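Local coordinates for protein UDP-N-acetylglucosamine pyrophosphorylase (Entamoeba histolytica, PDB 3OC9) that probably catalyses the transfer of a uridylyl group from UTP to N-acetyl-alpha-D-glucosamine 1-phosphate, giving UDP-N-acetylglucosamine and diphosphate, at residues 24-29 / 202-207; 172-177 / 266-271; 211-216 / 224-229. All coordinates share one frame; numbering follows the deposited sequence.

Contact 1 of 3, residues 24-29 / 202-207. With SO4 (sulfate ion), chain B.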
ATOM      1  N   TYR A  24     -17.725 -10.273   3.947  1.00 25.91           N
ATOM      2  CA  TYR A  24     -17.492  -9.144   4.883  1.00 26.11           C
ATOM      3  C   TYR A  24     -17.561  -9.595   6.359  1.00 26.53           C
ATOM      4  O   TYR A  24     -16.663  -9.297   7.156  1.00 25.11           O
ATOM      5  CB  TYR A  24     -18.500  -8.013   4.597  1.00 26.02           C
ATOM      6  CG  TYR A  24     -18.482  -6.824   5.554  1.00 27.05           C
ATOM      7  CD1 TYR A  24     -17.608  -5.755   5.352  1.00 26.70           C
ATOM      8  CD2 TYR A  24     -19.367  -6.756   6.625  1.00 26.40           C
ATOM      9  CE1 TYR A  24     -17.591  -4.645   6.220  1.00 27.95           C
ATOM     10  CE2 TYR A  24     -19.355  -5.654   7.503  1.00 28.10           C
ATOM     11  CZ  TYR A  24     -18.462  -4.609   7.294  1.00 26.98           C
ATOM     12  OH  TYR A  24     -18.461  -3.519   8.154  1.00 29.46           O
ATOM     13  N   TYR A  25     -18.629 -10.306   6.732  1.00 27.72           N
ATOM     14  CA  TYR A  25     -18.771 -10.777   8.125  1.00 28.84           C
ATOM     15  C   TYR A  25     -17.764 -11.853   8.558  1.00 28.26           C
ATOM     16  O   TYR A  25     -17.358 -11.880   9.727  1.00 28.52           O
ATOM     17  CB  TYR A  25     -20.228 -11.168   8.466  1.00 29.93           C
ATOM     18  CG  TYR A  25     -21.153  -9.966   8.468  1.00 31.94           C
ATOM     19  CD1 TYR A  25     -20.997  -8.944   9.406  1.00 33.67           C
ATOM     20  CD2 TYR A  25     -22.159  -9.830   7.508  1.00 35.15           C
ATOM     21  CE1 TYR A  25     -21.822  -7.827   9.398  1.00 35.99           C
ATOM     22  CE2 TYR A  25     -22.995  -8.710   7.492  1.00 36.56           C
ATOM     23  CZ  TYR A  25     -22.811  -7.708   8.437  1.00 37.35           C
ATOM     24  OH  TYR A  25     -23.631  -6.595   8.453  1.00 41.19           O
ATOM     25  N   ARG A  26     -17.335 -12.716   7.633  1.00 27.41           N
ATOM     26  CA  ARG A  26     -16.248 -13.669   7.940  1.00 26.95           C
ATOM     27  C   ARG A  26     -14.919 -12.925   8.215  1.00 25.77           C
ATOM     28  O   ARG A  26     -14.106 -13.347   9.064  1.00 24.37           O
ATOM     29  CB  ARG A  26     -16.088 -14.708   6.818  1.00 27.25           C
ATOM     30  CG  ARG A  26     -14.935 -15.734   6.988  1.00 28.52           C
ATOM     31  CD  ARG A  26     -15.118 -16.655   8.196  1.00 30.13           C
ATOM     32  NE  ARG A  26     -14.044 -17.649   8.267  1.00 31.94           N
ATOM     33  CZ  ARG A  26     -13.746 -18.368   9.346  1.00 33.96           C
ATOM     34  NH1 ARG A  26     -14.442 -18.214  10.469  1.00 35.98           N
ATOM     35  NH2 ARG A  26     -12.740 -19.240   9.301  1.00 35.19           N
ATOM     36  N   GLY A  27     -14.710 -11.820   7.491  1.00 24.78           N
ATOM     37  CA  GLY A  27     -13.545 -10.946   7.729  1.00 23.80           C
ATOM     38  C   GLY A  27     -13.558 -10.340   9.138  1.00 23.85           C
ATOM     39  O   GLY A  27     -12.540 -10.374   9.837  1.00 22.99           O
ATOM     40  N   LEU A  28     -14.699  -9.785   9.553  1.00 23.92           N
ATOM     41  CA  LEU A  28     -14.840  -9.251  10.923  1.00 24.76           C
ATOM     42  C   LEU A  28     -14.607 -10.335  12.000  1.00 25.45           C
ATOM     43  O   LEU A  28     -13.984 -10.058  13.034  1.00 24.65           O
ATOM     44  CB  LEU A  28     -16.211  -8.547  11.135  1.00 24.88           C
ATOM     45  CG  LEU A  28     -16.498  -7.205  10.423  1.00 24.30           C
ATOM     46  CD1 LEU A  28     -17.870  -6.632  10.840  1.00 27.51           C
ATOM     47  CD2 LEU A  28     -15.398  -6.144  10.652  1.00 23.05           C
ATOM     48  N   GLU A  29     -15.097 -11.554  11.755  1.00 26.26           N
ATOM     49  CA  GLU A  29     -14.859 -12.691  12.667  0.50 27.11           C
ATOM     50  C   GLU A  29     -13.363 -13.014  12.828  1.00 26.64           C
ATOM     51  O   GLU A  29     -12.861 -13.169  13.956  1.00 26.41           O
ATOM     52  CB  GLU A  29     -15.634 -13.941  12.206  0.50 28.00           C
ATOM     53  CG  GLU A  29     -15.387 -15.208  13.061  0.50 30.45           C
ATOM     54  CD  GLU A  29     -16.009 -15.132  14.450  0.50 33.39           C
ATOM     55  OE1 GLU A  29     -16.988 -14.383  14.634  0.50 34.86           O
ATOM     56  OE2 GLU A  29     -15.519 -15.835  15.361  0.50 35.42           O
ATOM     57  N   MET A 202     -10.360 -14.282   0.681  1.00 23.32           N
ATOM     58  CA  MET A 202      -9.209 -15.184   0.651  1.00 24.13           C
ATOM     59  C   MET A 202      -9.350 -16.417   1.582  1.00 24.99           C
ATOM     60  O   MET A 202      -8.824 -17.496   1.269  1.00 24.48           O
ATOM     61  CB  MET A 202      -7.852 -14.432   0.730  1.00 25.24           C
ATOM     62  CG  MET A 202      -7.436 -13.884   2.084  1.00 24.24           C
ATOM     63  SD  MET A 202      -5.818 -13.009   1.961  1.00 23.94           S
ATOM     64  CE  MET A 202      -4.714 -14.277   1.331  1.00 22.00           C
ATOM     65  N   ASP A 203     -10.113 -16.293   2.675  1.00 25.23           N
ATOM     66  CA  ASP A 203     -10.293 -17.463   3.562  1.00 26.74           C
ATOM     67  C   ASP A 203     -11.203 -18.516   2.953  1.00 27.30           C
ATOM     68  O   ASP A 203     -10.861 -19.705   2.962  1.00 28.25           O
ATOM     69  CB  ASP A 203     -10.757 -17.084   4.974  1.00 27.51           C
ATOM     70  CG  ASP A 203     -10.759 -18.288   5.942  1.00 28.83           C
ATOM     71  OD1 ASP A 203      -9.681 -18.868   6.229  1.00 30.43           O
ATOM     72  OD2 ASP A 203     -11.850 -18.649   6.413  1.00 29.90           O
ATOM     73  N   LEU A 204     -12.322 -18.087   2.379  1.00 27.29           N
ATOM     74  CA  LEU A 204     -13.283 -19.049   1.823  1.00 28.91           C
ATOM     75  C   LEU A 204     -12.779 -19.741   0.529  1.00 27.73           C
ATOM     76  O   LEU A 204     -13.142 -20.915   0.258  1.00 27.97           O
ATOM     77  CB  LEU A 204     -14.699 -18.438   1.718  1.00 30.02           C
ATOM     78  CG  LEU A 204     -15.327 -17.912   3.048  1.00 33.90           C
ATOM     79  CD1 LEU A 204     -16.738 -17.352   2.853  1.00 36.52           C
ATOM     80  CD2 LEU A 204     -15.339 -18.962   4.179  1.00 36.28           C
ATOM     81  N   LEU A 205     -11.902 -19.057  -0.225  1.00 25.35           N
ATOM     82  CA  LEU A 205     -11.244 -19.662  -1.406  1.00 24.93           C
ATOM     83  C   LEU A 205      -9.889 -20.365  -1.103  1.00 25.47           C
ATOM     84  O   LEU A 205      -9.281 -20.962  -2.004  1.00 25.48           O
ATOM     85  CB  LEU A 205     -11.083 -18.629  -2.546  1.00 24.49           C
ATOM     86  CG  LEU A 205     -12.353 -18.065  -3.216  1.00 24.63           C
ATOM     87  CD1 LEU A 205     -11.957 -17.068  -4.310  1.00 25.82           C
ATOM     88  CD2 LEU A 205     -13.242 -19.160  -3.817  1.00 27.63           C
ATOM     89  N   GLN A 206      -9.442 -20.271   0.153  1.00 24.65           N
ATOM     90  CA  GLN A 206      -8.171 -20.849   0.638  1.00 25.35           C
ATOM     91  C   GLN A 206      -6.921 -20.427  -0.186  1.00 23.94           C
ATOM     92  O   GLN A 206      -6.079 -21.261  -0.547  1.00 24.15           O
ATOM     93  CB  GLN A 206      -8.300 -22.371   0.803  1.00 26.44           C
ATOM     94  CG  GLN A 206      -9.278 -22.761   1.953  1.00 30.27           C
ATOM     95  CD  GLN A 206      -8.663 -22.598   3.341  1.00 34.55           C
ATOM     96  OE1 GLN A 206      -7.789 -23.384   3.740  1.00 39.10           O
ATOM     97  NE2 GLN A 206      -9.098 -21.574   4.077  1.00 35.18           N
ATOM     98  N   SER A 207      -6.815 -19.122  -0.464  1.00 22.73           N
ATOM     99  CA  SER A 207      -5.717 -18.558  -1.295  1.00 21.89           C
ATOM    100  C   SER A 207      -4.397 -18.456  -0.516  1.00 20.77           C
ATOM    101  O   SER A 207      -4.431 -18.168   0.690  1.00 21.40           O
ATOM    102  CB  SER A 207      -6.081 -17.125  -1.749  1.00 21.51           C
ATOM    103  OG  SER A 207      -7.308 -17.079  -2.476  1.00 22.64           O
TER
HETATM  104  S   SO4 B 402     -13.444 -20.749  12.805  1.00 89.07           S
HETATM  105  O1  SO4 B 402     -12.411 -19.712  12.733  1.00 88.17           O
HETATM  106  O2  SO4 B 402     -13.229 -21.729  11.741  1.00 89.04           O
HETATM  107  O3  SO4 B 402     -13.378 -21.415  14.103  1.00 89.86           O
HETATM  108  O4  SO4 B 402     -14.762 -20.137  12.647  1.00 88.97           O
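R26 and D203 both turn CG anti to the backbone N, with chi1 of 177° and -172°, and this sends their charged ends toward each other between two helices. The R26 chain then bends at chi2 and runs on extended, so its guanidinium reaches the carboxylate side-on. NE and NH2 both donate to the same oxygen. R26 NE lies 3.0 Å from D203 OD2, and R26 NH2 lies 3.1 Å from that atom. Both bonds are somewhat bent. D203 OD2 sits almost exactly in the guanidinium plane. On the acid side the fit is less regular, because both nitrogens come from one face of the carboxylate and the two flat groups are turned 41° apart. The second oxygen, OD1, is hydrogen-bonded to the hydroxyl of Y180 in strand 180-184. Both oxygens of the acid therefore have partners, which should limit its rotation. The remaining edge of R26 faces a sulfate ion, probably from the crystallisation liquor. R26 NH1 donates to sulfate O4 at 2.9 Å, and the bonds to sulfate O1 are weak. R26 thus lies between two anions, which probably stabilise its positive charge. L204 adds a loose apolar touch, its CD2 4.3 Å from R26 CG. Q206 leaves the helical conformation with positive phi, and its NE2 donates nearly straight, at 2.8 Å, to a lone pair of D203 O. That oxygen also accepts from the backbone N of Q206. The bridge is a surface salt bridge between helices 21-32 and 196-204. On the second helix it stands beside a Schellman motif, the C-terminal cap that turns the chain toward strand 209-215 of the central sheet.

Contact 2 of 3, residues 172-177 / 266-271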
ATOM      1  N   PHE A 172       6.774 -14.778  15.718  1.00 26.26           N
ATOM      2  CA  PHE A 172       5.774 -13.980  16.468  1.00 26.17           C
ATOM      3  C   PHE A 172       4.351 -14.184  15.902  1.00 25.88           C
ATOM      4  O   PHE A 172       3.378 -14.355  16.673  1.00 25.41           O
ATOM      5  CB  PHE A 172       6.175 -12.490  16.448  1.00 25.51           C
ATOM      6  CG  PHE A 172       5.256 -11.566  17.237  1.00 26.90           C
ATOM      7  CD1 PHE A 172       5.389 -11.441  18.619  1.00 27.55           C
ATOM      8  CD2 PHE A 172       4.303 -10.775  16.582  1.00 25.22           C
ATOM      9  CE1 PHE A 172       4.561 -10.567  19.353  1.00 27.18           C
ATOM     10  CE2 PHE A 172       3.462  -9.895  17.296  1.00 27.56           C
ATOM     11  CZ  PHE A 172       3.591  -9.786  18.688  1.00 28.39           C
ATOM     12  N   MET A 173       4.214 -14.176  14.567  1.00 24.68           N
ATOM     13  CA  MET A 173       2.902 -14.472  13.955  1.00 25.14           C
ATOM     14  C   MET A 173       2.317 -15.842  14.390  1.00 26.31           C
ATOM     15  O   MET A 173       1.128 -15.936  14.736  1.00 25.54           O
ATOM     16  CB  MET A 173       2.943 -14.358  12.413  1.00 24.68           C
ATOM     17  CG  MET A 173       3.108 -12.927  11.872  1.00 24.30           C
ATOM     18  SD  MET A 173       3.400 -12.975  10.058  1.00 25.51           S
ATOM     19  CE  MET A 173       3.242 -11.227   9.615  1.00 25.01           C
ATOM     20  N   ASN A 174       3.140 -16.894  14.374  1.00 27.36           N
ATOM     21  CA  ASN A 174       2.679 -18.224  14.808  1.00 28.94           C
ATOM     22  C   ASN A 174       2.265 -18.241  16.293  1.00 29.58           C
ATOM     23  O   ASN A 174       1.238 -18.825  16.646  1.00 30.46           O
ATOM     24  CB  ASN A 174       3.723 -19.325  14.482  1.00 29.99           C
ATOM     25  CG  ASN A 174       3.858 -19.586  12.966  1.00 32.33           C
ATOM     26  OD1 ASN A 174       2.876 -19.539  12.220  1.00 34.46           O
ATOM     27  ND2 ASN A 174       5.080 -19.861  12.518  1.00 33.17           N
ATOM     28  N   GLU A 175       3.040 -17.574  17.143  1.00 29.68           N
ATOM     29  CA  GLU A 175       2.728 -17.456  18.589  1.00 31.00           C
ATOM     30  C   GLU A 175       1.354 -16.790  18.844  1.00 30.84           C
ATOM     31  O   GLU A 175       0.573 -17.250  19.698  1.00 31.06           O
ATOM     32  CB  GLU A 175       3.854 -16.674  19.278  1.00 31.53           C
ATOM     33  CG  GLU A 175       3.604 -16.234  20.722  1.00 35.68           C
ATOM     34  CD  GLU A 175       4.768 -15.423  21.312  1.00 40.64           C
ATOM     35  OE1 GLU A 175       5.762 -15.142  20.588  1.00 42.02           O
ATOM     36  OE2 GLU A 175       4.683 -15.070  22.516  1.00 43.35           O
ATOM     37  N   LYS A 176       1.069 -15.727  18.083  1.00 29.24           N
ATOM     38  CA  LYS A 176      -0.175 -14.937  18.204  1.00 29.45           C
ATOM     39  C   LYS A 176      -1.398 -15.511  17.451  1.00 28.98           C
ATOM     40  O   LYS A 176      -2.529 -15.035  17.645  1.00 29.54           O
ATOM     41  CB  LYS A 176       0.073 -13.483  17.754  1.00 29.10           C
ATOM     42  CG  LYS A 176       1.096 -12.699  18.580  1.00 30.90           C
ATOM     43  CD  LYS A 176       0.494 -12.232  19.905  1.00 36.89           C
ATOM     44  CE  LYS A 176       1.567 -11.789  20.878  1.00 38.74           C
ATOM     45  NZ  LYS A 176       0.960 -11.381  22.175  1.00 41.82           N
ATOM     46  N   GLY A 177      -1.179 -16.515  16.604  1.00 27.92           N
ATOM     47  CA  GLY A 177      -2.253 -17.104  15.778  1.00 27.42           C
ATOM     48  C   GLY A 177      -2.612 -16.315  14.508  1.00 26.26           C
ATOM     49  O   GLY A 177      -3.679 -16.528  13.917  1.00 26.28           O
ATOM     50  N   TYR A 266      -1.501 -12.120   1.955  1.00 17.01           N
ATOM     51  CA  TYR A 266      -0.672 -13.339   2.014  1.00 17.57           C
ATOM     52  C   TYR A 266      -1.022 -14.219   3.227  1.00 19.00           C
ATOM     53  O   TYR A 266      -1.184 -13.697   4.347  1.00 19.43           O
ATOM     54  CB  TYR A 266       0.817 -12.971   2.139  1.00 17.81           C
ATOM     55  CG  TYR A 266       1.430 -12.085   1.063  1.00 16.42           C
ATOM     56  CD1 TYR A 266       1.823 -12.626  -0.174  1.00 15.97           C
ATOM     57  CD2 TYR A 266       1.689 -10.730   1.306  1.00 17.07           C
ATOM     58  CE1 TYR A 266       2.425 -11.826  -1.157  1.00 16.90           C
ATOM     59  CE2 TYR A 266       2.309  -9.911   0.324  1.00 18.30           C
ATOM     60  CZ  TYR A 266       2.659 -10.460  -0.900  1.00 18.13           C
ATOM     61  OH  TYR A 266       3.257  -9.648  -1.861  1.00 20.06           O
ATOM     62  N   SER A 267      -1.100 -15.540   3.027  1.00 19.55           N
ATOM     63  CA  SER A 267      -1.222 -16.489   4.166  1.00 19.60           C
ATOM     64  C   SER A 267       0.138 -16.607   4.872  1.00 20.08           C
ATOM     65  O   SER A 267       1.179 -16.406   4.238  1.00 19.76           O
ATOM     66  CB  SER A 267      -1.761 -17.869   3.702  1.00 20.30           C
ATOM     67  OG  SER A 267      -0.759 -18.613   2.989  1.00 19.24           O
ATOM     68  N   THR A 268       0.136 -16.909   6.179  1.00 20.47           N
ATOM     69  CA  THR A 268       1.385 -17.019   6.966  1.00 21.25           C
ATOM     70  C   THR A 268       2.251 -18.179   6.433  1.00 21.88           C
ATOM     71  O   THR A 268       3.485 -18.055   6.328  1.00 21.24           O
ATOM     72  CB  THR A 268       1.078 -17.123   8.502  1.00 21.94           C
ATOM     73  OG1 THR A 268       0.373 -15.946   8.927  1.00 21.58           O
ATOM     74  CG2 THR A 268       2.367 -17.256   9.319  1.00 22.61           C
ATOM     75  N   SER A 269       1.599 -19.285   6.066  1.00 22.88           N
ATOM     76  CA  SER A 269       2.301 -20.426   5.459  0.55 23.74           C
ATOM     77  C   SER A 269       3.012 -20.016   4.160  1.00 23.17           C
ATOM     78  O   SER A 269       4.143 -20.475   3.888  1.00 23.33           O
ATOM     79  CB  SER A 269       1.332 -21.588   5.205  0.55 24.61           C
ATOM     80  OG  SER A 269       2.006 -22.702   4.640  0.55 26.01           O
ATOM     81  N   PHE A 270       2.371 -19.150   3.357  1.00 22.22           N
ATOM     82  CA  PHE A 270       3.028 -18.670   2.125  1.00 21.47           C
ATOM     83  C   PHE A 270       4.249 -17.773   2.431  1.00 20.89           C
ATOM     84  O   PHE A 270       5.303 -17.922   1.790  1.00 21.28           O
ATOM     85  CB  PHE A 270       2.062 -17.991   1.103  1.00 20.36           C
ATOM     86  CG  PHE A 270       2.778 -17.522  -0.159  1.00 20.21           C
ATOM     87  CD1 PHE A 270       3.154 -16.194  -0.311  1.00 19.25           C
ATOM     88  CD2 PHE A 270       3.149 -18.443  -1.160  1.00 21.08           C
ATOM     89  CE1 PHE A 270       3.879 -15.772  -1.451  1.00 19.97           C
ATOM     90  CE2 PHE A 270       3.863 -18.036  -2.302  1.00 21.00           C
ATOM     91  CZ  PHE A 270       4.217 -16.700  -2.457  1.00 21.49           C
ATOM     92  N   LEU A 271       4.118 -16.870   3.408  1.00 20.43           N
ATOM     93  CA  LEU A 271       5.250 -16.026   3.837  1.00 20.54           C
ATOM     94  C   LEU A 271       6.453 -16.884   4.295  1.00 21.66           C
ATOM     95  O   LEU A 271       7.607 -16.534   4.029  1.00 21.78           O
ATOM     96  CB  LEU A 271       4.836 -15.031   4.952  1.00 20.50           C
ATOM     97  CG  LEU A 271       3.840 -13.912   4.569  1.00 19.60           C
ATOM     98  CD1 LEU A 271       3.459 -13.110   5.805  1.00 20.21           C
ATOM     99  CD2 LEU A 271       4.374 -12.989   3.466  1.00 19.57           C
TER
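This is a mostly buried apolar packing contact in the GT-A-type, Rossmann-like nucleotidyltransferase fold, where helices pack on a central mixed sheet. M173, N174, T268 and L271 join helix 169-176 to the start of helix 268-274. The first helix leads into strand 180-184, and the second follows strand 263-267; these strands are antiparallel neighbours in the sheet. The backbones come nearest at M173 and T268, whose CA atoms are 7.6 Å apart. No hydrogen bond spans the two segments, but polar links to I178 and E272, just outside them, tie the same parts of the fold. M173 points toward the other helix and extends its chain past T268. Its CB lies 4.3 Å from T268 CG2, and its CE reaches L271 CD1 at the same separation. M173 also packs on F97 and S181. T268 splits its two branches. Its methyl is anti to the backbone N (chi1 of -60° for OG1) and faces the helix, while OG1 is hydrogen-bonded to I178 O. S267 is the N-cap of helix 268-274, and its OG accepts from F270 N at 3.2 Å. Helix 169-176 ends in a Schellman motif at G177. N174 is exposed, and its ND2 is hydrogen-bonded to E272 OE2. The N174 and T268 side chains run alongside in opposite senses, with N174 OD1 3.7 Å from T268 CG2.

Contact 3 of 3, residues 211-216 / 224-229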
ATOM      1  N   ILE A 211      -4.554 -10.857  -4.948  1.00 16.02           N
ATOM      2  CA  ILE A 211      -3.986  -9.652  -5.631  1.00 15.95           C
ATOM      3  C   ILE A 211      -5.104  -8.666  -6.045  1.00 16.26           C
ATOM      4  O   ILE A 211      -5.931  -9.028  -6.899  1.00 16.14           O
ATOM      5  CB  ILE A 211      -3.184 -10.041  -6.933  1.00 16.37           C
ATOM      6  CG1 ILE A 211      -2.136 -11.128  -6.634  1.00 16.98           C
ATOM      7  CG2 ILE A 211      -2.505  -8.795  -7.566  1.00 15.19           C
ATOM      8  CD1 ILE A 211      -1.457 -11.780  -7.934  1.00 17.60           C
ATOM      9  N   LYS A 212      -5.131  -7.455  -5.459  1.00 15.24           N
ATOM     10  CA  LYS A 212      -6.082  -6.394  -5.911  1.00 16.20           C
ATOM     11  C   LYS A 212      -5.629  -5.753  -7.248  1.00 16.03           C
ATOM     12  O   LYS A 212      -4.437  -5.456  -7.430  1.00 16.66           O
ATOM     13  CB  LYS A 212      -6.347  -5.319  -4.804  1.00 15.98           C
ATOM     14  CG  LYS A 212      -7.455  -5.775  -3.776  1.00 15.42           C
ATOM     15  CD  LYS A 212      -7.619  -4.804  -2.579  1.00 14.38           C
ATOM     16  CE  LYS A 212      -8.963  -5.025  -1.830  1.00 17.05           C
ATOM     17  NZ  LYS A 212      -9.136  -4.036  -0.658  1.00 17.89           N
ATOM     18  N   ILE A 213      -6.577  -5.560  -8.178  1.00 16.44           N
ATOM     19  CA  ILE A 213      -6.276  -4.982  -9.506  1.00 16.16           C
ATOM     20  C   ILE A 213      -7.271  -3.881  -9.887  1.00 17.33           C
ATOM     21  O   ILE A 213      -8.408  -3.844  -9.360  1.00 17.36           O
ATOM     22  CB  ILE A 213      -6.166  -6.074 -10.667  1.00 15.24           C
ATOM     23  CG1 ILE A 213      -7.515  -6.776 -10.975  1.00 15.82           C
ATOM     24  CG2 ILE A 213      -5.070  -7.128 -10.331  1.00 15.29           C
ATOM     25  CD1 ILE A 213      -8.475  -6.003 -12.003  1.00 16.38           C
ATOM     26  N   VAL A 214      -6.836  -3.000 -10.787  1.00 18.26           N
ATOM     27  CA  VAL A 214      -7.749  -2.082 -11.500  1.00 19.37           C
ATOM     28  C   VAL A 214      -7.797  -2.478 -12.991  1.00 19.37           C
ATOM     29  O   VAL A 214      -6.769  -2.836 -13.581  1.00 20.38           O
ATOM     30  CB  VAL A 214      -7.340  -0.565 -11.333  1.00 19.22           C
ATOM     31  CG1 VAL A 214      -7.519  -0.101  -9.874  1.00 21.31           C
ATOM     32  CG2 VAL A 214      -5.855  -0.274 -11.839  1.00 19.37           C
ATOM     33  N   LYS A 215      -8.980  -2.422 -13.605  1.00 20.77           N
ATOM     34  CA  LYS A 215      -9.085  -2.641 -15.069  1.00 22.32           C
ATOM     35  C   LYS A 215      -8.350  -1.566 -15.898  1.00 22.94           C
ATOM     36  O   LYS A 215      -8.652  -0.360 -15.771  1.00 23.19           O
ATOM     37  CB  LYS A 215     -10.556  -2.659 -15.487  1.00 23.74           C
ATOM     38  CG  LYS A 215     -11.294  -3.938 -15.217  1.00 26.79           C
ATOM     39  CD  LYS A 215     -12.645  -3.858 -15.977  1.00 32.50           C
ATOM     40  CE  LYS A 215     -13.389  -5.157 -15.982  1.00 35.15           C
ATOM     41  NZ  LYS A 215     -14.798  -4.960 -16.485  1.00 35.97           N
ATOM     42  N   LYS A 216      -7.384  -1.989 -16.728  1.00 22.22           N
ATOM     43  CA  LYS A 216      -6.524  -1.056 -17.520  1.00 23.01           C
ATOM     44  C   LYS A 216      -7.375  -0.081 -18.361  1.00 24.19           C
ATOM     45  O   LYS A 216      -8.292  -0.511 -19.050  1.00 24.68           O
ATOM     46  CB  LYS A 216      -5.553  -1.846 -18.417  1.00 22.26           C
ATOM     47  CG  LYS A 216      -4.616  -0.996 -19.318  1.00 22.75           C
ATOM     48  CD  LYS A 216      -3.450  -1.834 -19.908  1.00 21.69           C
ATOM     49  CE  LYS A 216      -2.720  -1.070 -21.014  1.00 23.50           C
ATOM     50  NZ  LYS A 216      -1.428  -1.794 -21.353  1.00 23.45           N
ATOM     51  N   GLY A 224       1.882  -1.859 -14.442  1.00 23.20           N
ATOM     52  CA  GLY A 224       2.243  -3.250 -14.818  1.00 21.89           C
ATOM     53  C   GLY A 224       1.011  -4.162 -14.876  1.00 21.32           C
ATOM     54  O   GLY A 224       0.007  -3.892 -14.189  1.00 18.99           O
ATOM     55  N   VAL A 225       1.076  -5.244 -15.670  1.00 20.55           N
ATOM     56  CA  VAL A 225      -0.093  -6.121 -15.892  1.00 20.90           C
ATOM     57  C   VAL A 225       0.185  -7.613 -15.616  1.00 19.92           C
ATOM     58  O   VAL A 225       1.310  -8.081 -15.817  1.00 20.79           O
ATOM     59  CB  VAL A 225      -0.732  -5.990 -17.337  1.00 21.65           C
ATOM     60  CG1 VAL A 225      -1.158  -4.532 -17.653  1.00 22.91           C
ATOM     61  CG2 VAL A 225       0.202  -6.521 -18.418  1.00 23.14           C
ATOM     62  N   LEU A 226      -0.839  -8.361 -15.184  1.00 19.42           N
ATOM     63  CA  LEU A 226      -0.662  -9.815 -14.890  1.00 19.11           C
ATOM     64  C   LEU A 226      -0.710 -10.681 -16.156  1.00 20.44           C
ATOM     65  O   LEU A 226      -1.507 -10.412 -17.081  1.00 21.03           O
ATOM     66  CB  LEU A 226      -1.743 -10.329 -13.915  1.00 18.95           C
ATOM     67  CG  LEU A 226      -1.897  -9.568 -12.589  1.00 18.91           C
ATOM     68  CD1 LEU A 226      -2.972 -10.232 -11.736  1.00 19.38           C
ATOM     69  CD2 LEU A 226      -0.573  -9.493 -11.785  1.00 18.10           C
ATOM     70  N   VAL A 227       0.123 -11.724 -16.165  1.00 20.32           N
ATOM     71  CA  VAL A 227       0.147 -12.728 -17.235  1.00 21.03           C
ATOM     72  C   VAL A 227       0.215 -14.130 -16.594  1.00 22.04           C
ATOM     73  O   VAL A 227       0.539 -14.249 -15.417  1.00 21.36           O
ATOM     74  CB  VAL A 227       1.364 -12.533 -18.219  1.00 21.29           C
ATOM     75  CG1 VAL A 227       1.381 -11.115 -18.870  1.00 20.87           C
ATOM     76  CG2 VAL A 227       2.692 -12.827 -17.520  1.00 21.36           C
ATOM     77  N   LYS A 228      -0.094 -15.173 -17.370  1.00 23.49           N
ATOM     78  CA  LYS A 228       0.036 -16.566 -16.911  1.00 25.48           C
ATOM     79  C   LYS A 228       1.071 -17.299 -17.780  1.00 26.41           C
ATOM     80  O   LYS A 228       1.029 -17.189 -19.010  1.00 26.24           O
ATOM     81  CB  LYS A 228      -1.331 -17.276 -16.968  1.00 26.56           C
ATOM     82  CG  LYS A 228      -1.369 -18.634 -16.259  1.00 29.52           C
ATOM     83  CD  LYS A 228      -2.714 -19.351 -16.440  1.00 33.96           C
ATOM     84  CE  LYS A 228      -3.756 -18.877 -15.439  1.00 38.36           C
ATOM     85  NZ  LYS A 228      -4.998 -19.731 -15.511  1.00 40.93           N
ATOM     86  N   GLU A 229       1.997 -18.017 -17.138  1.00 27.26           N
ATOM     87  CA  GLU A 229       3.029 -18.824 -17.825  1.00 29.31           C
ATOM     88  C   GLU A 229       3.151 -20.199 -17.153  1.00 29.80           C
ATOM     89  O   GLU A 229       3.474 -20.284 -15.963  1.00 28.31           O
ATOM     90  CB  GLU A 229       4.377 -18.096 -17.784  1.00 29.65           C
ATOM     91  CG  GLU A 229       5.506 -18.757 -18.592  1.00 34.65           C
ATOM     92  CD  GLU A 229       6.756 -17.882 -18.755  1.00 39.12           C
ATOM     93  OE1 GLU A 229       6.846 -16.789 -18.157  1.00 42.57           O
ATOM     94  OE2 GLU A 229       7.670 -18.288 -19.505  1.00 43.03           O
TER
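Strands 209-215 and 225-229 do not pair here: no hydrogen bond joins the two segments. The closest CA atoms, those of K216 and V225, are 8.3 Å apart. The first strand belongs to the central mixed sheet, and the second forms a small antiparallel sheet with 232-236. Side chains therefore make the whole contact. L226 touches both I213 and I211 with one methyl. L226 CD1 lies 4.0 Å from I213 CG2 and 4.4 Å from I211 CD1. In I213, CG1 stands between the backbone N and the carbonyl carbon (chi1 67°), and the CG2 methyl, beside the N, is the branch that meets L226. L226 also packs on C258 and V235, while I213 rests on I324 of the adjacent strand 322-326. Toward the loop end, K216 runs extended across V225, with K216 CD 4.2 Å from V225 CG1. Its aliphatic part does the touching. Its NZ is hydrogen-bonded to N246 OD1, and the lysine also makes a cation-pi contact with F254. Every touching atom is carbon and no hydrogen bond crosses, so the small sheet is held to the central one here by apolar packing.

Contacts 1 and 2 lie close together, with centres 16 Å apart, and they touch. M202 CE packs 3.9 Å from Y266 N, and S207 O lies 4.0 Å from S267 CB. Their segments alternate along the chain. Contact 3 follows contact 1 in sequence: helix 196-204 leads into strand 209-215, although the two centres are 22 Å apart. Contact 3 is also nested inside the loop closed by contact 2. The nearest atoms of those two contacts are about 7 Å apart, yet both reach the central sheet, where strands 209-215 and 263-267 are neighbours. The sulfate at contact 1 probably comes from the crystallisation liquor and does not by itself mark a substrate site.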